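Local coordinates for probable protein phosphatase 2C 50 (Oryza sativa subsp. japonica, PDB 5ZCG), which probably catalyses the magnesium-dependent removal of phosphate from serine and threonine residues of proteins and probably acts in abscisic acid signalling, at residues R10-E15 with G308-I313; T138-G143 with G218-K223; V167-K172 with D240-I245. The protein carries 5 engineered substitutions. All coordinates share one frame; numbering follows the deposited sequence.

Contact 1 (R10-E15 with G308-I313); sequences RGRSAE and GSEDNI. With MG (magnesium ion), chain E.
Arg12 lays its side chain against the backbone of Gly308 to Glu310, and following it outward shows how one long chain can serve several partners. CB is directed toward 308-313. CG follows at 3.3 Å from Ser309 O, and CD, beside the same oxygen, also meets Glu310 OE1 at 3.4 Å. The bend at chi3 (59°) then turns the head group back toward Ser309. NE has an opposite charge nearby, Glu310 OE2 at 4.3 Å, but that oxygen stands well out of the guanidinium plane and no N-H is aimed at it. At the tip, NH1 donates to Ser309 O at 3.2 Å and 160°, close to the guanidinium plane but descending from above the carbonyl plane. NH1 also binds Leu305 O of helix 291-306, where the Schellman motif with Gly308 as its C-prime residue ends the helix; the carbonyls gathered there would probably attract the positive charge.

Arg12 stands in a type II' beta turn from Arg10 to Ser13, with Gly11 at positive phi. The turn packs against the loop that carries a metal ligand of the PP2C fold: Asp311 OD2 binds a magnesium ion at 2.2 Å, and Asp61 and Asp249 complete the protein ligands. Next to this aspartate, Ser13 OG donates to Glu310 O at 3.0 Å. One water accepts from Arg12 N and donates to both Ser309 O and Asp311 O, bridging the two backbones. Asn312 CG lies anti to the carbonyl carbon (chi1 -54°), and its ND2 reaches Arg10 O at 2.9 Å, an oxygen that also closes the turn with Ser13 N. The second N-H of the amide makes a weak bond to Glu15 O, while OD1 accepts from Glu17 N, fixing the rotation of the amide.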
ATOM      1  N   ARG A  10     -12.860  -2.973 -10.589  1.00 36.07           N
ATOM      2  CA  ARG A  10     -12.783  -1.731  -9.836  1.00 38.39           C
ATOM      3  C   ARG A  10     -14.001  -1.546  -8.939  1.00 35.66           C
ATOM      4  O   ARG A  10     -13.934  -0.790  -7.963  1.00 31.77           O
ATOM      5  CB  ARG A  10     -12.631  -0.553 -10.799  1.00 42.86           C
ATOM      6  CG  ARG A  10     -13.923  -0.125 -11.471  1.00 47.44           C
ATOM      7  CD  ARG A  10     -13.659   0.874 -12.589  1.00 52.94           C
ATOM      8  NE  ARG A  10     -14.858   1.132 -13.380  1.00 61.13           N
ATOM      9  CZ  ARG A  10     -15.886   1.866 -12.963  1.00 66.01           C
ATOM     10  NH1 ARG A  10     -15.864   2.419 -11.756  1.00 66.96           N
ATOM     11  NH2 ARG A  10     -16.937   2.049 -13.750  1.00 68.39           N
ATOM     12  N   GLY A  11     -15.098  -2.239  -9.236  1.00 33.05           N
ATOM     13  CA  GLY A  11     -16.273  -2.166  -8.380  1.00 40.50           C
ATOM     14  C   GLY A  11     -16.903  -0.787  -8.415  1.00 39.41           C
ATOM     15  O   GLY A  11     -16.987  -0.141  -9.466  1.00 40.62           O
ATOM     16  N   ARG A  12     -17.353  -0.326  -7.254  1.00 40.07           N
ATOM     17  CA  ARG A  12     -17.947   1.003  -7.189  1.00 45.12           C
ATOM     18  C   ARG A  12     -16.905   2.101  -7.038  1.00 45.95           C
ATOM     19  O   ARG A  12     -17.277   3.274  -6.933  1.00 44.59           O
ATOM     20  CB  ARG A  12     -18.966   1.094  -6.046  1.00 47.87           C
ATOM     21  CG  ARG A  12     -18.759   0.116  -4.911  1.00 50.84           C
ATOM     22  CD  ARG A  12     -19.912   0.170  -3.919  1.00 51.98           C
ATOM     23  NE  ARG A  12     -21.194  -0.138  -4.544  1.00 53.37           N
ATOM     24  CZ  ARG A  12     -21.837  -1.294  -4.411  1.00 56.65           C
ATOM     25  NH1 ARG A  12     -21.321  -2.270  -3.673  1.00 55.29           N
ATOM     26  NH2 ARG A  12     -23.002  -1.474  -5.017  1.00 60.86           N
ATOM     27  N   SER A  13     -15.620   1.756  -7.054  1.00 45.89           N
ATOM     28  CA  SER A  13     -14.575   2.762  -7.011  1.00 43.25           C
ATOM     29  C   SER A  13     -14.334   3.313  -8.412  1.00 41.53           C
ATOM     30  O   SER A  13     -14.573   2.639  -9.418  1.00 38.69           O
ATOM     31  CB  SER A  13     -13.282   2.179  -6.437  1.00 42.46           C
ATOM     32  OG  SER A  13     -13.374   2.039  -5.028  1.00 42.59           O
ATOM     33  N   ALA A  14     -13.845   4.553  -8.464  1.00 48.15           N
ATOM     34  CA  ALA A  14     -13.677   5.244  -9.738  1.00 53.31           C
ATOM     35  C   ALA A  14     -12.669   4.522 -10.629  1.00 54.74           C
ATOM     36  O   ALA A  14     -12.993   4.112 -11.749  1.00 53.50           O
ATOM     37  CB  ALA A  14     -13.242   6.689  -9.492  1.00 57.62           C
ATOM     38  N   GLU A  15     -11.435   4.367 -10.157  1.00 54.03           N
ATOM     39  CA  GLU A  15     -10.389   3.717 -10.935  1.00 54.36           C
ATOM     40  C   GLU A  15      -9.930   2.423 -10.273  1.00 44.51           C
ATOM     41  O   GLU A  15     -10.075   2.220  -9.064  1.00 40.78           O
ATOM     42  CB  GLU A  15      -9.202   4.661 -11.156  1.00 61.38           C
ATOM     43  CG  GLU A  15      -9.431   5.611 -12.325  1.00 69.68           C
ATOM     44  CD  GLU A  15      -9.269   7.069 -11.950  1.00 75.47           C
ATOM     45  OE1 GLU A  15      -9.860   7.922 -12.643  1.00 79.05           O
ATOM     46  OE2 GLU A  15      -8.537   7.364 -10.981  1.00 78.39           O
ATOM     47  N   GLY A 308     -22.056  -5.006  -0.500  1.00 41.14           N
ATOM     48  CA  GLY A 308     -21.825  -3.597  -0.273  1.00 39.43           C
ATOM     49  C   GLY A 308     -20.382  -3.151  -0.271  1.00 39.66           C
ATOM     50  O   GLY A 308     -20.108  -2.031   0.175  1.00 37.89           O
ATOM     51  N   SER A 309     -19.451  -3.979  -0.750  1.00 38.68           N
ATOM     52  CA  SER A 309     -18.047  -3.584  -0.757  1.00 34.55           C
ATOM     53  C   SER A 309     -17.849  -2.343  -1.617  1.00 35.00           C
ATOM     54  O   SER A 309     -18.294  -2.293  -2.766  1.00 35.26           O
ATOM     55  CB  SER A 309     -17.171  -4.725  -1.276  1.00 39.93           C
ATOM     56  OG  SER A 309     -15.820  -4.305  -1.417  1.00 41.46           O
ATOM     57  N   GLU A 310     -17.174  -1.341  -1.047  1.00 35.35           N
ATOM     58  CA  GLU A 310     -16.891  -0.087  -1.737  1.00 42.23           C
ATOM     59  C   GLU A 310     -15.671  -0.168  -2.650  1.00 42.37           C
ATOM     60  O   GLU A 310     -15.543   0.647  -3.571  1.00 44.79           O
ATOM     61  CB  GLU A 310     -16.650   1.029  -0.712  1.00 48.18           C
ATOM     62  CG  GLU A 310     -17.893   1.640  -0.067  1.00 54.27           C
ATOM     63  CD  GLU A 310     -18.974   2.024  -1.061  1.00 57.01           C
ATOM     64  OE1 GLU A 310     -18.658   2.686  -2.073  1.00 59.08           O
ATOM     65  OE2 GLU A 310     -20.149   1.686  -0.814  1.00 57.92           O
ATOM     66  N   ASP A 311     -14.778  -1.119  -2.417  1.00 39.10           N
ATOM     67  CA  ASP A 311     -13.424  -1.074  -2.948  1.00 34.69           C
ATOM     68  C   ASP A 311     -13.283  -1.855  -4.252  1.00 32.43           C
ATOM     69  O   ASP A 311     -14.194  -2.553  -4.711  1.00 30.20           O
ATOM     70  CB  ASP A 311     -12.453  -1.637  -1.910  1.00 36.32           C
ATOM     71  CG  ASP A 311     -11.061  -1.086  -2.046  1.00 32.94           C
ATOM     72  OD1 ASP A 311     -10.741  -0.470  -3.083  1.00 33.44           O
ATOM     73  OD2 ASP A 311     -10.274  -1.289  -1.106  1.00 33.44           O
ATOM     74  N   ASN A 312     -12.099  -1.726  -4.852  1.00 29.87           N
ATOM     75  CA  ASN A 312     -11.683  -2.690  -5.855  1.00 30.31           C
ATOM     76  C   ASN A 312     -11.724  -4.080  -5.233  1.00 27.79           C
ATOM     77  O   ASN A 312     -11.466  -4.257  -4.039  1.00 25.40           O
ATOM     78  CB  ASN A 312     -10.261  -2.399  -6.348  1.00 31.23           C
ATOM     79  CG  ASN A 312     -10.077  -0.973  -6.847  1.00 32.33           C
ATOM     80  OD1 ASN A 312      -8.956  -0.457  -6.864  1.00 30.79           O
ATOM     81  ND2 ASN A 312     -11.164  -0.339  -7.271  1.00 29.24           N
ATOM     82  N   ILE A 313     -12.066  -5.073  -6.045  1.00 26.58           N
ATOM     83  CA  ILE A 313     -12.153  -6.453  -5.593  1.00 29.23           C
ATOM     84  C   ILE A 313     -11.328  -7.308  -6.539  1.00 31.64           C
ATOM     85  O   ILE A 313     -11.530  -7.262  -7.756  1.00 34.05           O
ATOM     86  CB  ILE A 313     -13.608  -6.960  -5.543  1.00 32.86           C
ATOM     87  CG1 ILE A 313     -14.484  -6.036  -4.687  1.00 31.50           C
ATOM     88  CG2 ILE A 313     -13.646  -8.385  -5.003  1.00 25.76           C
ATOM     89  CD1 ILE A 313     -15.982  -6.163  -4.980  1.00 37.40           C
TER
HETATM   90 MG    MG E 401      -8.504  -2.517  -1.187  1.00 24.70          MG
HETATM   91  O   HOH W   1     -16.886  -2.289  -5.358  1.00 31.22           O
HETATM   92  O   HOH W   2      -8.991  -3.804  -2.792  1.00 27.11           O
HETATM   93  O   HOH W   3      -8.083  -1.302   0.217  1.00 29.30           O
HETATM   94  O   HOH W   4      -8.205  -0.798  -2.274  1.00 29.73           O

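Contact 2 (T138-G143 with G218-K223); sequences TAENVG and GDRYLK
Gly143 and Gly218 meet as an antiparallel non-hydrogen-bonded pair, CA to CA 4.3 Å, after which Asp219 N donates to Val142 O at 3.0 Å and Tyr221 N, more weakly, to Glu140 O. Neither glycine has a side chain, and the two backbones come close together there. Beyond the pair, 138-143 passes through a type I beta turn from Ala139 to Val142, and 218-223 through a short 3-10 segment at Arg220 and Tyr221.

Arg220 runs out extended and takes hold of Thr138 O end-on. NH2 binds it at 3.0 Å and NH1 at 3.2 Å, the oxygen lying in the guanidinium plane, so that two bonds grip one atom. Glu140 CA sits over the centre of one guanidinium face, and Glu140 CB touches Arg220 CG at 3.5 Å. The side chains of Glu140 and Tyr221 cross at about a right angle, Glu140 CD lying against Tyr221 CB; OE1 forms a salt bridge with a basic side chain of the chain of another protein.

These loops flank the active-site side of a PP2C domain and form part of the surface met by that partner, consistent with a complex with an abscisic acid receptor; the side chain of Asn141 lies about 8 Å from the bound hormone, and its ND2 binds the partner's backbone.

Asn141 CB makes a CH-pi contact over one face of the Tyr221 ring, 3.9 Å from the centroid and 20° off the normal, while Leu222 CG covers the opposite face. Asp219 OD1 stands at the ring edge. A single water accepts from Tyr221 OH at 2.8 Å and donates to Asn141 O and Asp219 OD1. The other carboxylate oxygen, Asp219 OD2, is held by Ser216 and His63.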
ATOM      1  N   THR A 138       7.395   6.031  -9.003  1.00 34.68           N
ATOM      2  CA  THR A 138       6.282   6.962  -8.851  1.00 35.16           C
ATOM      3  C   THR A 138       6.484   7.760  -7.563  1.00 37.36           C
ATOM      4  O   THR A 138       7.552   7.711  -6.945  1.00 40.87           O
ATOM      5  CB  THR A 138       4.942   6.216  -8.873  1.00 35.59           C
ATOM      6  OG1 THR A 138       3.863   7.162  -8.888  1.00 37.38           O
ATOM      7  CG2 THR A 138       4.810   5.304  -7.661  1.00 31.24           C
ATOM      8  N   ALA A 139       5.447   8.494  -7.160  1.00 40.32           N
ATOM      9  CA  ALA A 139       5.520   9.400  -6.021  1.00 39.60           C
ATOM     10  C   ALA A 139       5.700   8.627  -4.713  1.00 37.27           C
ATOM     11  O   ALA A 139       5.577   7.400  -4.654  1.00 33.33           O
ATOM     12  CB  ALA A 139       4.270  10.277  -5.957  1.00 37.93           C
ATOM     13  N   GLU A 140       6.006   9.375  -3.648  1.00 35.84           N
ATOM     14  CA  GLU A 140       6.370   8.756  -2.380  1.00 33.96           C
ATOM     15  C   GLU A 140       5.170   8.268  -1.574  1.00 33.07           C
ATOM     16  O   GLU A 140       5.353   7.472  -0.646  1.00 30.73           O
ATOM     17  CB  GLU A 140       7.227   9.719  -1.545  1.00 36.47           C
ATOM     18  CG  GLU A 140       6.578  10.990  -1.054  1.00 46.95           C
ATOM     19  CD  GLU A 140       7.474  11.736  -0.068  1.00 53.63           C
ATOM     20  OE1 GLU A 140       8.599  11.257   0.193  1.00 53.22           O
ATOM     21  OE2 GLU A 140       7.055  12.796   0.447  1.00 57.55           O
ATOM     22  N   ASN A 141       3.951   8.709  -1.900  1.00 31.30           N
ATOM     23  CA  ASN A 141       2.755   8.262  -1.195  1.00 31.86           C
ATOM     24  C   ASN A 141       1.961   7.234  -1.996  1.00 33.12           C
ATOM     25  O   ASN A 141       0.746   7.109  -1.815  1.00 34.77           O
ATOM     26  CB  ASN A 141       1.869   9.452  -0.827  1.00 35.11           C
ATOM     27  CG  ASN A 141       1.419  10.243  -2.037  1.00 38.78           C
ATOM     28  OD1 ASN A 141       1.880  10.011  -3.154  1.00 42.81           O
ATOM     29  ND2 ASN A 141       0.520  11.197  -1.819  1.00 37.36           N
ATOM     30  N   VAL A 142       2.625   6.486  -2.874  1.00 30.83           N
ATOM     31  CA  VAL A 142       1.996   5.409  -3.626  1.00 31.55           C
ATOM     32  C   VAL A 142       2.545   4.094  -3.097  1.00 29.11           C
ATOM     33  O   VAL A 142       3.758   3.958  -2.895  1.00 29.21           O
ATOM     34  CB  VAL A 142       2.245   5.551  -5.137  1.00 32.68           C
ATOM     35  CG1 VAL A 142       1.452   4.506  -5.912  1.00 30.83           C
ATOM     36  CG2 VAL A 142       1.880   6.958  -5.607  1.00 35.17           C
ATOM     37  N   GLY A 143       1.656   3.126  -2.874  1.00 27.04           N
ATOM     38  CA  GLY A 143       2.063   1.856  -2.312  1.00 25.77           C
ATOM     39  C   GLY A 143       1.180   0.717  -2.773  1.00 29.90           C
ATOM     40  O   GLY A 143       0.280   0.885  -3.602  1.00 27.01           O
ATOM     41  N   GLY A 218       6.431   0.193  -1.134  1.00 24.88           N
ATOM     42  CA  GLY A 218       6.298   1.590  -1.507  1.00 26.31           C
ATOM     43  C   GLY A 218       6.083   2.454  -0.281  1.00 27.95           C
ATOM     44  O   GLY A 218       6.626   2.144   0.782  1.00 27.83           O
ATOM     45  N   ASP A 219       5.287   3.518  -0.405  1.00 30.30           N
ATOM     46  CA  ASP A 219       4.965   4.401   0.722  1.00 31.32           C
ATOM     47  C   ASP A 219       6.229   4.864   1.449  1.00 32.16           C
ATOM     48  O   ASP A 219       6.311   4.830   2.680  1.00 32.39           O
ATOM     49  CB  ASP A 219       4.015   3.713   1.706  1.00 35.25           C
ATOM     50  CG  ASP A 219       2.669   3.384   1.093  1.00 36.09           C
ATOM     51  OD1 ASP A 219       2.070   4.272   0.457  1.00 33.84           O
ATOM     52  OD2 ASP A 219       2.208   2.232   1.254  1.00 35.12           O
ATOM     53  N   ARG A 220       7.231   5.298   0.681  1.00 30.01           N
ATOM     54  CA  ARG A 220       8.486   5.698   1.313  1.00 30.75           C
ATOM     55  C   ARG A 220       8.333   6.923   2.206  1.00 34.55           C
ATOM     56  O   ARG A 220       9.220   7.174   3.028  1.00 37.01           O
ATOM     57  CB  ARG A 220       9.574   5.946   0.264  1.00 28.06           C
ATOM     58  CG  ARG A 220       9.324   7.086  -0.713  1.00 31.87           C
ATOM     59  CD  ARG A 220      10.351   7.031  -1.847  1.00 36.05           C
ATOM     60  NE  ARG A 220      10.146   8.053  -2.874  1.00 34.63           N
ATOM     61  CZ  ARG A 220       9.497   7.856  -4.020  1.00 34.86           C
ATOM     62  NH1 ARG A 220       8.965   6.672  -4.300  1.00 31.58           N
ATOM     63  NH2 ARG A 220       9.374   8.850  -4.888  1.00 35.91           N
ATOM     64  N   TYR A 221       7.226   7.671   2.099  1.00 29.56           N
ATOM     65  CA  TYR A 221       7.032   8.797   3.004  1.00 31.54           C
ATOM     66  C   TYR A 221       6.639   8.359   4.406  1.00 33.61           C
ATOM     67  O   TYR A 221       6.701   9.178   5.328  1.00 33.94           O
ATOM     68  CB  TYR A 221       5.982   9.763   2.448  1.00 30.68           C
ATOM     69  CG  TYR A 221       4.543   9.320   2.635  1.00 35.34           C
ATOM     70  CD1 TYR A 221       4.086   8.118   2.108  1.00 36.82           C
ATOM     71  CD2 TYR A 221       3.635  10.119   3.319  1.00 35.22           C
ATOM     72  CE1 TYR A 221       2.769   7.720   2.268  1.00 39.73           C
ATOM     73  CE2 TYR A 221       2.316   9.728   3.483  1.00 35.32           C
ATOM     74  CZ  TYR A 221       1.889   8.531   2.953  1.00 37.00           C
ATOM     75  OH  TYR A 221       0.583   8.135   3.113  1.00 37.70           O
ATOM     76  N   LEU A 222       6.271   7.091   4.593  1.00 29.17           N
ATOM     77  CA  LEU A 222       5.881   6.575   5.898  1.00 33.76           C
ATOM     78  C   LEU A 222       6.940   5.665   6.507  1.00 36.81           C
ATOM     79  O   LEU A 222       6.666   4.995   7.512  1.00 39.17           O
ATOM     80  CB  LEU A 222       4.540   5.845   5.798  1.00 34.13           C
ATOM     81  CG  LEU A 222       3.345   6.795   5.713  1.00 37.64           C
ATOM     82  CD1 LEU A 222       2.041   6.041   5.520  1.00 38.89           C
ATOM     83  CD2 LEU A 222       3.278   7.662   6.958  1.00 40.28           C
ATOM     84  N   LYS A 223       8.132   5.619   5.923  1.00 35.95           N
ATOM     85  CA  LYS A 223       9.217   4.872   6.534  1.00 38.98           C
ATOM     86  C   LYS A 223       9.796   5.673   7.700  1.00 39.97           C
ATOM     87  O   LYS A 223       9.770   6.906   7.685  1.00 35.86           O
ATOM     88  CB  LYS A 223      10.310   4.578   5.506  1.00 34.52           C
ATOM     89  CG  LYS A 223       9.917   3.508   4.494  1.00 39.33           C
ATOM     90  CD  LYS A 223      11.010   3.272   3.460  1.00 45.71           C
ATOM     91  CE  LYS A 223      10.484   2.484   2.264  1.00 50.42           C
ATOM     92  NZ  LYS A 223       9.653   1.313   2.672  1.00 51.62           N
TER
HETATM   93  O   HOH W   5       0.022   6.268   1.035  1.00 34.79           O

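Contact 3 (V167-K172 with D240-I245); sequences VLCRGK and DDDCLI
An antiparallel strand pair inside the five-stranded sheet of the PP2C fold is built where Val167 to Arg170 meets Asp241 to Ile245, the short axes 4.8 Å apart. Val167 and Ile245 exchange two backbone bonds. Further on, Cys169 faces both Asp242 and Cys243, a beta bulge: Cys169 O accepts from Asp242 N, and Cys169 N binds Cys243 O at 2.9 Å.

On one face, Leu168 CB packs on Leu244 CD2 at 3.7 Å. Beside them Arg170 and Asp241 lie side by side, their planes nearly coplanar. Arg170 approaches side-on, NE at 2.7 Å and NH2 at 3.0 Å, both to Asp241 OD1, NH2 meeting the syn lone pair of that oxygen. Asp240 OD1 adds only a long ion pair from outside the guanidinium plane; it is buried here and has no hydrogen-bonding partner in the model, a cost the nearby positive charge probably offsets. At the turn, Lys172 N binds Asp242 OD2 at 3.1 Å.

Asp241 OD2 accepts from Ala238 N. Helix 257-274 packs on Val167 and Cys169, Trp252 of helix 249-252 on Val167 and Ile245, and strands 173-176 and 313-319 continue the sheet on either side.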
ATOM      1  N   VAL A 167      -6.294 -17.420   2.164  1.00 29.87           N
ATOM      2  CA  VAL A 167      -6.919 -18.414   3.023  1.00 34.76           C
ATOM      3  C   VAL A 167      -6.872 -19.755   2.307  1.00 38.58           C
ATOM      4  O   VAL A 167      -7.038 -19.826   1.083  1.00 39.38           O
ATOM      5  CB  VAL A 167      -8.371 -18.026   3.385  1.00 35.75           C
ATOM      6  CG1 VAL A 167      -8.994 -19.063   4.309  1.00 36.36           C
ATOM      7  CG2 VAL A 167      -8.401 -16.656   4.042  1.00 35.09           C
ATOM      8  N   LEU A 168      -6.602 -20.812   3.061  1.00 36.91           N
ATOM      9  CA  LEU A 168      -6.644 -22.170   2.549  1.00 38.03           C
ATOM     10  C   LEU A 168      -7.930 -22.833   3.019  1.00 38.85           C
ATOM     11  O   LEU A 168      -8.344 -22.668   4.168  1.00 39.73           O
ATOM     12  CB  LEU A 168      -5.425 -22.963   3.025  1.00 38.34           C
ATOM     13  CG  LEU A 168      -5.509 -24.488   3.017  1.00 40.58           C
ATOM     14  CD1 LEU A 168      -5.293 -25.015   1.612  1.00 44.01           C
ATOM     15  CD2 LEU A 168      -4.493 -25.085   3.986  1.00 38.54           C
ATOM     16  N   CYS A 169      -8.585 -23.549   2.118  1.00 38.54           N
ATOM     17  CA  CYS A 169      -9.740 -24.358   2.477  1.00 37.68           C
ATOM     18  C   CYS A 169      -9.239 -25.783   2.645  1.00 38.38           C
ATOM     19  O   CYS A 169      -8.816 -26.414   1.674  1.00 42.47           O
ATOM     20  CB  CYS A 169     -10.839 -24.263   1.419  1.00 40.68           C
ATOM     21  SG  CYS A 169     -12.368 -25.111   1.883  1.00 46.10           S
ATOM     22  N   ARG A 170      -9.235 -26.274   3.882  1.00 38.55           N
ATOM     23  CA  ARG A 170      -8.749 -27.612   4.192  1.00 43.50           C
ATOM     24  C   ARG A 170      -9.831 -28.337   4.970  1.00 43.09           C
ATOM     25  O   ARG A 170     -10.276 -27.846   6.011  1.00 45.03           O
ATOM     26  CB  ARG A 170      -7.447 -27.556   4.998  1.00 42.43           C
ATOM     27  CG  ARG A 170      -7.002 -28.898   5.556  1.00 43.84           C
ATOM     28  CD  ARG A 170      -5.572 -28.822   6.065  1.00 44.59           C
ATOM     29  NE  ARG A 170      -4.614 -28.670   4.976  1.00 46.14           N
ATOM     30  CZ  ARG A 170      -3.311 -28.458   5.153  1.00 46.34           C
ATOM     31  NH1 ARG A 170      -2.813 -28.371   6.379  1.00 48.25           N
ATOM     32  NH2 ARG A 170      -2.506 -28.331   4.106  1.00 38.86           N
ATOM     33  N   GLY A 171     -10.232 -29.505   4.478  1.00 46.75           N
ATOM     34  CA  GLY A 171     -11.343 -30.215   5.085  1.00 54.75           C
ATOM     35  C   GLY A 171     -12.584 -29.353   5.138  1.00 57.22           C
ATOM     36  O   GLY A 171     -13.285 -29.335   6.157  1.00 59.09           O
ATOM     37  N   LYS A 172     -12.835 -28.594   4.066  1.00 58.29           N
ATOM     38  CA  LYS A 172     -13.939 -27.634   3.955  1.00 60.97           C
ATOM     39  C   LYS A 172     -13.983 -26.673   5.143  1.00 61.76           C
ATOM     40  O   LYS A 172     -15.043 -26.158   5.508  1.00 64.68           O
ATOM     41  CB  LYS A 172     -15.289 -28.334   3.727  1.00 65.36           C
ATOM     42  CG  LYS A 172     -15.924 -29.065   4.901  1.00 68.90           C
ATOM     43  CD  LYS A 172     -16.956 -30.072   4.411  1.00 70.77           C
ATOM     44  CE  LYS A 172     -17.664 -30.751   5.570  1.00 71.68           C
ATOM     45  NZ  LYS A 172     -18.420 -29.777   6.402  1.00 72.62           N
ATOM     46  N   ASP A 240      -6.856 -33.242   2.503  1.00 59.22           N
ATOM     47  CA  ASP A 240      -8.137 -32.546   2.526  1.00 64.61           C
ATOM     48  C   ASP A 240      -8.084 -31.139   1.935  1.00 61.98           C
ATOM     49  O   ASP A 240      -9.043 -30.380   2.105  1.00 63.01           O
ATOM     50  CB  ASP A 240      -8.668 -32.491   3.962  1.00 72.05           C
ATOM     51  CG  ASP A 240      -7.566 -32.289   4.985  1.00 77.93           C
ATOM     52  OD1 ASP A 240      -6.416 -32.008   4.580  1.00 79.00           O
ATOM     53  OD2 ASP A 240      -7.845 -32.414   6.195  1.00 80.59           O
ATOM     54  N   ASP A 241      -7.006 -30.777   1.245  1.00 58.57           N
ATOM     55  CA  ASP A 241      -6.939 -29.462   0.617  1.00 55.65           C
ATOM     56  C   ASP A 241      -7.960 -29.352  -0.508  1.00 54.37           C
ATOM     57  O   ASP A 241      -8.032 -30.219  -1.386  1.00 55.98           O
ATOM     58  CB  ASP A 241      -5.538 -29.200   0.068  1.00 54.94           C
ATOM     59  CG  ASP A 241      -4.492 -29.078   1.156  1.00 55.43           C
ATOM     60  OD1 ASP A 241      -4.846 -28.682   2.289  1.00 55.89           O
ATOM     61  OD2 ASP A 241      -3.311 -29.372   0.871  1.00 53.73           O
ATOM     62  N   ASP A 242      -8.760 -28.286  -0.476  1.00 49.70           N
ATOM     63  CA  ASP A 242      -9.714 -27.976  -1.533  1.00 46.52           C
ATOM     64  C   ASP A 242      -9.163 -26.908  -2.474  1.00 41.80           C
ATOM     65  O   ASP A 242      -9.061 -27.129  -3.684  1.00 43.95           O
ATOM     66  CB  ASP A 242     -11.048 -27.526  -0.922  1.00 49.16           C
ATOM     67  CG  ASP A 242     -11.632 -28.556   0.026  1.00 52.57           C
ATOM     68  OD1 ASP A 242     -12.078 -29.625  -0.445  1.00 54.08           O
ATOM     69  OD2 ASP A 242     -11.631 -28.296   1.247  1.00 52.77           O
ATOM     70  N   CYS A 243      -8.812 -25.743  -1.937  1.00 35.83           N
ATOM     71  CA  CYS A 243      -8.424 -24.620  -2.778  1.00 38.40           C
ATOM     72  C   CYS A 243      -7.753 -23.555  -1.925  1.00 38.03           C
ATOM     73  O   CYS A 243      -7.819 -23.575  -0.691  1.00 39.04           O
ATOM     74  CB  CYS A 243      -9.638 -24.025  -3.502  1.00 45.10           C
ATOM     75  SG  CYS A 243     -11.004 -23.579  -2.399  1.00 46.72           S
ATOM     76  N   LEU A 244      -7.122 -22.609  -2.615  1.00 35.44           N
ATOM     77  CA  LEU A 244      -6.533 -21.413  -2.034  1.00 35.89           C
ATOM     78  C   LEU A 244      -7.316 -20.202  -2.514  1.00 35.97           C
ATOM     79  O   LEU A 244      -7.715 -20.141  -3.681  1.00 39.22           O
ATOM     80  CB  LEU A 244      -5.066 -21.249  -2.447  1.00 34.31           C
ATOM     81  CG  LEU A 244      -3.980 -22.050  -1.736  1.00 35.66           C
ATOM     82  CD1 LEU A 244      -2.624 -21.666  -2.297  1.00 33.28           C
ATOM     83  CD2 LEU A 244      -4.030 -21.822  -0.241  1.00 34.88           C
ATOM     84  N   ILE A 245      -7.513 -19.232  -1.624  1.00 36.37           N
ATOM     85  CA  ILE A 245      -8.197 -17.985  -1.952  1.00 36.57           C
ATOM     86  C   ILE A 245      -7.257 -16.835  -1.616  1.00 35.84           C
ATOM     87  O   ILE A 245      -6.978 -16.576  -0.439  1.00 36.36           O
ATOM     88  CB  ILE A 245      -9.527 -17.835  -1.201  1.00 35.67           C
ATOM     89  CG1 ILE A 245     -10.502 -18.945  -1.604  1.00 36.74           C
ATOM     90  CG2 ILE A 245     -10.130 -16.456  -1.460  1.00 31.70           C
ATOM     91  CD1 ILE A 245     -11.457 -19.337  -0.496  1.00 38.61           C
TER

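From the N terminus, the chain leaves strand 3-9 and at once supplies 10-15, the first half of contact 1, whose partner arrives only after helix 291-306. This closes a loop of almost the whole chain, within which contacts 2 and 3 both lie. Contact 2 starts at 138-143, and 167-172 of contact 3 follows before 218-223 completes contact 2; 240-245 then completes contact 3, so the two cross. Contact 3 ties neighbouring strands of the five-stranded sheet, contact 2 joins loops bordering strands of the other sheet, and contact 1 joins the loop after strand 3-9 to the loop before strand 313-319, which supplies a metal ligand. Centres of contacts 2 and 3 are 35 Å apart.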